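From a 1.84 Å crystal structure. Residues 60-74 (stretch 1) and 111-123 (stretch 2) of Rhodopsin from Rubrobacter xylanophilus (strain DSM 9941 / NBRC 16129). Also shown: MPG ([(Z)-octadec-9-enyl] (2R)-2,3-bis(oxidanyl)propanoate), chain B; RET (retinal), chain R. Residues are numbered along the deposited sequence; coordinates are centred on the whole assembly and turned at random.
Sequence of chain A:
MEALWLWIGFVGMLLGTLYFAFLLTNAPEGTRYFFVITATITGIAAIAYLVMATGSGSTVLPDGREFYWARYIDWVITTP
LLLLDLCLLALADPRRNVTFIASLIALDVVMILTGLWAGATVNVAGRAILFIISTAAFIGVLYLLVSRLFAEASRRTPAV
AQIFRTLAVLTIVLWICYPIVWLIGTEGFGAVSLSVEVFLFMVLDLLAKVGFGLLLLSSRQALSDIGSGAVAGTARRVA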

# COMPACT_ATOMS: atom_id res chain seq x y z
N VAL A 60 -6.61 -0.69 23.55
CA VAL A 60 -7.73 -1.57 23.86
C VAL A 60 -9.00 -0.73 23.82
O VAL A 60 -9.13 0.26 24.56
CB VAL A 60 -7.55 -2.25 25.22
CG1 VAL A 60 -8.87 -2.86 25.68
CG2 VAL A 60 -6.48 -3.31 25.12
N LEU A 61 -9.92 -1.11 22.95
CA LEU A 61 -11.13 -0.33 22.73
C LEU A 61 -12.10 -0.53 23.88
O LEU A 61 -11.92 -1.41 24.72
CB LEU A 61 -11.75 -0.74 21.40
CG LEU A 61 -10.95 -0.39 20.14
CD1 LEU A 61 -11.70 -0.81 18.89
CD2 LEU A 61 -10.63 1.10 20.10
N PRO A 62 -13.13 0.31 23.98
CA PRO A 62 -14.12 0.12 25.05
C PRO A 62 -14.81 -1.24 25.04
O PRO A 62 -15.32 -1.65 26.09
CB PRO A 62 -15.12 1.26 24.82
CG PRO A 62 -14.31 2.32 24.15
CD PRO A 62 -13.32 1.60 23.28
N ASP A 63 -14.85 -1.94 23.91
CA ASP A 63 -15.40 -3.29 23.90
C ASP A 63 -14.36 -4.37 24.22
O ASP A 63 -14.69 -5.56 24.20
CB ASP A 63 -16.07 -3.59 22.55
CG ASP A 63 -15.12 -3.42 21.37
OD1 ASP A 63 -13.89 -3.29 21.59
OD2 ASP A 63 -15.61 -3.41 20.22
N GLY A 64 -13.12 -3.99 24.51
CA GLY A 64 -12.10 -4.95 24.86
C GLY A 64 -11.26 -5.45 23.70
O GLY A 64 -10.28 -6.17 23.93
N ARG A 65 -11.61 -5.11 22.46
CA ARG A 65 -10.77 -5.50 21.34
C ARG A 65 -9.46 -4.72 21.36
O ARG A 65 -9.44 -3.51 21.59
CB ARG A 65 -11.49 -5.25 20.01
CG ARG A 65 -12.69 -6.14 19.77
CD ARG A 65 -13.25 -5.93 18.36
NE ARG A 65 -13.88 -4.62 18.20
CZ ARG A 65 -13.48 -3.69 17.35
NH1 ARG A 65 -12.45 -3.90 16.54
NH2 ARG A 65 -14.13 -2.53 17.29
N GLU A 66 -8.35 -5.42 21.13
CA GLU A 66 -7.09 -4.73 20.89
C GLU A 66 -7.05 -4.28 19.44
O GLU A 66 -7.22 -5.09 18.52
CB GLU A 66 -5.90 -5.63 21.21
CG GLU A 66 -4.57 -4.87 21.19
CD GLU A 66 -3.37 -5.75 21.50
OE1 GLU A 66 -3.55 -6.95 21.77
OE2 GLU A 66 -2.24 -5.22 21.47
N PHE A 67 -6.85 -2.98 19.24
CA PHE A 67 -6.96 -2.37 17.92
C PHE A 67 -5.62 -1.75 17.56
O PHE A 67 -5.20 -0.78 18.19
CB PHE A 67 -8.08 -1.33 17.89
CG PHE A 67 -8.24 -0.64 16.56
CD1 PHE A 67 -8.40 -1.38 15.40
CD2 PHE A 67 -8.23 0.74 16.48
CE1 PHE A 67 -8.55 -0.75 14.17
CE2 PHE A 67 -8.38 1.38 15.26
CZ PHE A 67 -8.54 0.64 14.10
N TYR A 68 -4.95 -2.32 16.55
CA TYR A 68 -3.69 -1.79 16.02
C TYR A 68 -3.99 -0.68 15.02
O TYR A 68 -4.09 -0.90 13.81
CB TYR A 68 -2.87 -2.89 15.37
CG TYR A 68 -2.12 -3.73 16.38
CD1 TYR A 68 -0.85 -3.37 16.81
CD2 TYR A 68 -2.69 -4.87 16.92
CE1 TYR A 68 -0.16 -4.12 17.74
CE2 TYR A 68 -2.02 -5.64 17.85
CZ TYR A 68 -0.75 -5.26 18.26
OH TYR A 68 -0.07 -6.01 19.18
N TRP A 69 -4.12 0.55 15.53
CA TRP A 69 -4.47 1.68 14.67
C TRP A 69 -3.27 2.26 13.93
O TRP A 69 -3.47 2.91 12.89
CB TRP A 69 -5.13 2.79 15.50
CG TRP A 69 -4.35 3.15 16.71
CD1 TRP A 69 -4.52 2.65 17.97
CD2 TRP A 69 -3.27 4.08 16.79
NE1 TRP A 69 -3.61 3.22 18.83
CE2 TRP A 69 -2.83 4.10 18.13
CE3 TRP A 69 -2.64 4.91 15.86
CZ2 TRP A 69 -1.78 4.91 18.56
CZ3 TRP A 69 -1.59 5.71 16.29
CH2 TRP A 69 -1.18 5.71 17.62
N ALA A 70 -2.04 2.06 14.42
CA ALA A 70 -0.87 2.61 13.74
C ALA A 70 -0.76 2.08 12.32
O ALA A 70 -0.23 2.76 11.44
CB ALA A 70 0.40 2.29 14.52
N ARG A 71 -1.24 0.85 12.11
CA ARG A 71 -1.39 0.23 10.80
C ARG A 71 -1.98 1.20 9.77
O ARG A 71 -1.47 1.34 8.65
CB ARG A 71 -2.29 -0.99 10.98
CG ARG A 71 -2.50 -1.83 9.80
CD ARG A 71 -3.33 -3.07 10.11
NE ARG A 71 -2.87 -3.87 11.26
CZ ARG A 71 -1.74 -4.58 11.30
NH1 ARG A 71 -0.88 -4.58 10.28
NH2 ARG A 71 -1.45 -5.28 12.39
N TYR A 72 -3.06 1.87 10.15
CA TYR A 72 -3.76 2.73 9.21
C TYR A 72 -3.03 4.04 8.94
O TYR A 72 -3.24 4.65 7.88
CB TYR A 72 -5.17 3.02 9.74
CG TYR A 72 -6.02 1.77 9.91
CD1 TYR A 72 -5.88 0.95 11.04
CD2 TYR A 72 -6.97 1.41 8.96
CE1 TYR A 72 -6.64 -0.19 11.20
CE2 TYR A 72 -7.74 0.27 9.11
CZ TYR A 72 -7.57 -0.53 10.23
OH TYR A 72 -8.35 -1.65 10.40
N ILE A 73 -2.19 4.49 9.87
CA ILE A 73 -1.41 5.70 9.64
C ILE A 73 -0.34 5.44 8.60
O ILE A 73 -0.09 6.27 7.71
CB ILE A 73 -0.81 6.21 10.96
CG1 ILE A 73 -1.87 6.22 12.07
CG2 ILE A 73 -0.20 7.59 10.76
CD1 ILE A 73 -3.07 7.10 11.76
N ASP A 74 0.33 4.29 8.71
CA ASP A 74 1.14 3.75 7.63
C ASP A 74 0.36 3.80 6.31
O ASP A 74 0.76 4.47 5.36
CB ASP A 74 1.55 2.32 8.02
CG ASP A 74 2.24 1.52 6.90
OD1 ASP A 74 2.11 1.85 5.70
OD2 ASP A 74 2.91 0.51 7.24
N MET A 111 -10.85 5.57 1.55
CA MET A 111 -10.86 4.14 1.85
C MET A 111 -10.15 3.84 3.17
O MET A 111 -10.70 3.17 4.05
CB MET A 111 -10.20 3.38 0.69
CG MET A 111 -10.07 1.89 0.93
SD MET A 111 -9.08 1.06 -0.35
CE MET A 111 -7.39 1.54 0.09
N ILE A 112 -8.92 4.35 3.32
CA ILE A 112 -8.14 4.01 4.51
C ILE A 112 -8.76 4.63 5.75
O ILE A 112 -8.93 3.96 6.77
CB ILE A 112 -6.68 4.47 4.35
CG1 ILE A 112 -6.01 3.77 3.16
CG2 ILE A 112 -5.91 4.23 5.67
CD1 ILE A 112 -5.94 2.27 3.33
N LEU A 113 -9.08 5.92 5.68
CA LEU A 113 -9.58 6.62 6.86
C LEU A 113 -10.95 6.10 7.28
O LEU A 113 -11.26 6.08 8.48
CB LEU A 113 -9.61 8.13 6.60
CG LEU A 113 -8.21 8.74 6.49
CD1 LEU A 113 -8.25 10.23 6.24
CD2 LEU A 113 -7.39 8.43 7.75
N THR A 114 -11.80 5.70 6.33
CA THR A 114 -13.08 5.13 6.74
C THR A 114 -12.89 3.71 7.27
O THR A 114 -13.71 3.23 8.06
CB THR A 114 -14.10 5.13 5.60
OG1 THR A 114 -13.58 4.42 4.47
CG2 THR A 114 -14.46 6.56 5.18
N GLY A 115 -11.83 3.02 6.84
CA GLY A 115 -11.53 1.72 7.41
C GLY A 115 -10.99 1.84 8.83
O GLY A 115 -11.31 1.01 9.69
N LEU A 116 -10.17 2.85 9.08
CA LEU A 116 -9.71 3.13 10.43
C LEU A 116 -10.89 3.48 11.33
O LEU A 116 -10.98 3.00 12.47
CB LEU A 116 -8.69 4.27 10.42
CG LEU A 116 -8.31 4.85 11.78
CD1 LEU A 116 -7.68 3.79 12.67
CD2 LEU A 116 -7.37 6.03 11.60
N TRP A 117 -11.79 4.32 10.82
CA TRP A 117 -13.00 4.68 11.56
C TRP A 117 -13.85 3.46 11.86
O TRP A 117 -14.34 3.29 12.98
CB TRP A 117 -13.78 5.72 10.76
CG TRP A 117 -14.97 6.28 11.44
CD1 TRP A 117 -15.31 6.14 12.76
CD2 TRP A 117 -15.99 7.09 10.85
NE1 TRP A 117 -16.48 6.82 13.01
CE2 TRP A 117 -16.91 7.41 11.85
CE3 TRP A 117 -16.20 7.58 9.56
CZ2 TRP A 117 -18.04 8.19 11.61
CZ3 TRP A 117 -17.33 8.36 9.32
CH2 TRP A 117 -18.23 8.65 10.34
N ALA A 118 -14.01 2.58 10.87
CA ALA A 118 -14.73 1.33 11.09
C ALA A 118 -14.04 0.48 12.15
O ALA A 118 -14.70 -0.08 13.03
CB ALA A 118 -14.86 0.55 9.78
N GLY A 119 -12.71 0.37 12.09
CA GLY A 119 -12.00 -0.45 13.06
C GLY A 119 -12.12 0.07 14.47
O GLY A 119 -12.24 -0.70 15.43
N ALA A 120 -12.08 1.40 14.63
CA ALA A 120 -12.18 2.03 15.95
C ALA A 120 -13.60 2.07 16.49
O ALA A 120 -13.79 2.37 17.67
CB ALA A 120 -11.63 3.46 15.88
N THR A 121 -14.60 1.76 15.67
CA THR A 121 -16.00 1.88 16.07
C THR A 121 -16.43 0.64 16.83
O THR A 121 -16.26 -0.49 16.35
CB THR A 121 -16.89 2.11 14.85
OG1 THR A 121 -16.52 3.34 14.22
CG2 THR A 121 -18.36 2.18 15.25
N VAL A 122 -16.98 0.84 18.02
CA VAL A 122 -17.45 -0.28 18.83
C VAL A 122 -18.85 -0.71 18.40
O VAL A 122 -19.15 -1.91 18.34
CB VAL A 122 -17.40 0.09 20.33
CG1 VAL A 122 -18.15 -0.93 21.17
CG2 VAL A 122 -15.96 0.20 20.79
N ASN A 123 -19.71 0.26 18.08
CA ASN A 123 -21.06 -0.04 17.60
C ASN A 123 -21.00 -0.92 16.36
O ASN A 123 -20.41 -0.54 15.34
CB ASN A 123 -21.80 1.26 17.30
CG ASN A 123 -23.25 1.04 16.96
OD1 ASN A 123 -23.57 0.53 15.89
ND2 ASN A 123 -24.14 1.42 17.88
C2 MPG B . -22.05 6.04 10.46
C3 MPG B . -21.72 6.71 9.14
C4 MPG B . -22.45 6.12 7.96
C5 MPG B . -23.83 6.70 7.71
C6 MPG B . -23.83 7.98 6.91
C7 MPG B . -23.46 7.81 5.45
C8 MPG B . -23.53 9.07 4.63
C9 MPG B . -23.31 8.83 3.16
C10 MPG B . -22.41 9.38 2.38
C11 MPG B . -22.25 9.04 0.93
C12 MPG B . -22.34 10.21 -0.00
C13 MPG B . -21.03 10.94 -0.25
C14 MPG B . -21.12 12.02 -1.30
C15 MPG B . -19.79 12.62 -1.72
C16 MPG B . -19.91 13.66 -2.81
C17 MPG B . -18.63 14.28 -3.30
C18 MPG B . -18.83 15.34 -4.36
O1 MPG B . -21.37 5.63 12.74
C1 MPG B . -21.12 6.45 11.58
CXD MPG B . -21.01 4.99 15.00
O2 MPG B . -22.03 4.08 14.65
C21 MPG B . -21.44 5.88 16.16
O3 MPG B . -21.75 5.07 17.29
O4 MPG B . -19.66 6.59 13.85
CX3 MPG B . -20.60 5.84 13.81
C1 RET R . -9.65 -1.88 4.83
C2 RET R . -10.93 -2.13 5.63
C3 RET R . -12.19 -1.52 5.03
C4 RET R . -12.40 -1.99 3.61
C5 RET R . -11.13 -2.04 2.78
C6 RET R . -9.90 -1.90 3.31
C7 RET R . -8.73 -1.96 2.44
C8 RET R . -7.42 -1.72 2.70
C9 RET R . -6.28 -1.80 1.82
C10 RET R . -5.05 -1.71 2.35
C11 RET R . -3.79 -1.76 1.66
C12 RET R . -2.65 -1.62 2.33
C13 RET R . -1.31 -1.62 1.79
C14 RET R . -0.27 -1.35 2.61
C15 RET R . 1.12 -1.27 2.27
C16 RET R . -9.08 -0.53 5.27
C17 RET R . -8.68 -3.00 5.27
C18 RET R . -11.41 -2.06 1.30
C19 RET R . -6.52 -2.00 0.35
C20 RET R . -1.15 -1.90 0.32

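Stretch 1 runs from a type I turn through a short strand into a helix almost exactly antiparallel to the helix of stretch 2, at 176°, with the axes 9.7 Å apart at closest approach.

At the turn, Leu61 reaches the helix end, its CD1 3.5 Å from Gly119 O. Proline's restricted phi (-59°) suits the turn's second position, and its ring offers carbon to Val122, Pro62 CD lying 3.9 Å from Val122 CG2; Asp63 CB is 3.6 Å from Val122 CG1. Gly64 suits its positive phi, where a CB would jam against the preceding carbonyl.

The Asp63 carboxylate organizes Arg65, accepting a hydrogen bond from Arg65 N at Asp63 OD1 (3.0 Å) and forming a salt bridge from Arg65 NE to Asp63 OD2 (2.9 Å). Thus held, the guanidinium presents its edge to the last turn of the helix, where Arg65 NH2 donates to Gly119 O at 3.2 Å; charge suits a carbonyl left there without a helical partner.

Phe67 lays one ring face over the Gly119–Ala120 backbone. A CB on Gly119 would clash with Phe67 CE1, so glycine makes room. The ring's edge meets Leu116, Phe67 CZ to Leu116 CD1 at 3.6 Å.

Tyr72 supplies a broad aromatic face: Leu116 CA sits 3.9 Å from its ring centroid, a CH–pi contact, and Tyr72 CD2 is 3.6 Å from Leu116 CB. The ring's edge faces retinal C16; its hydroxyl hydrogen-bonds elsewhere in the structure.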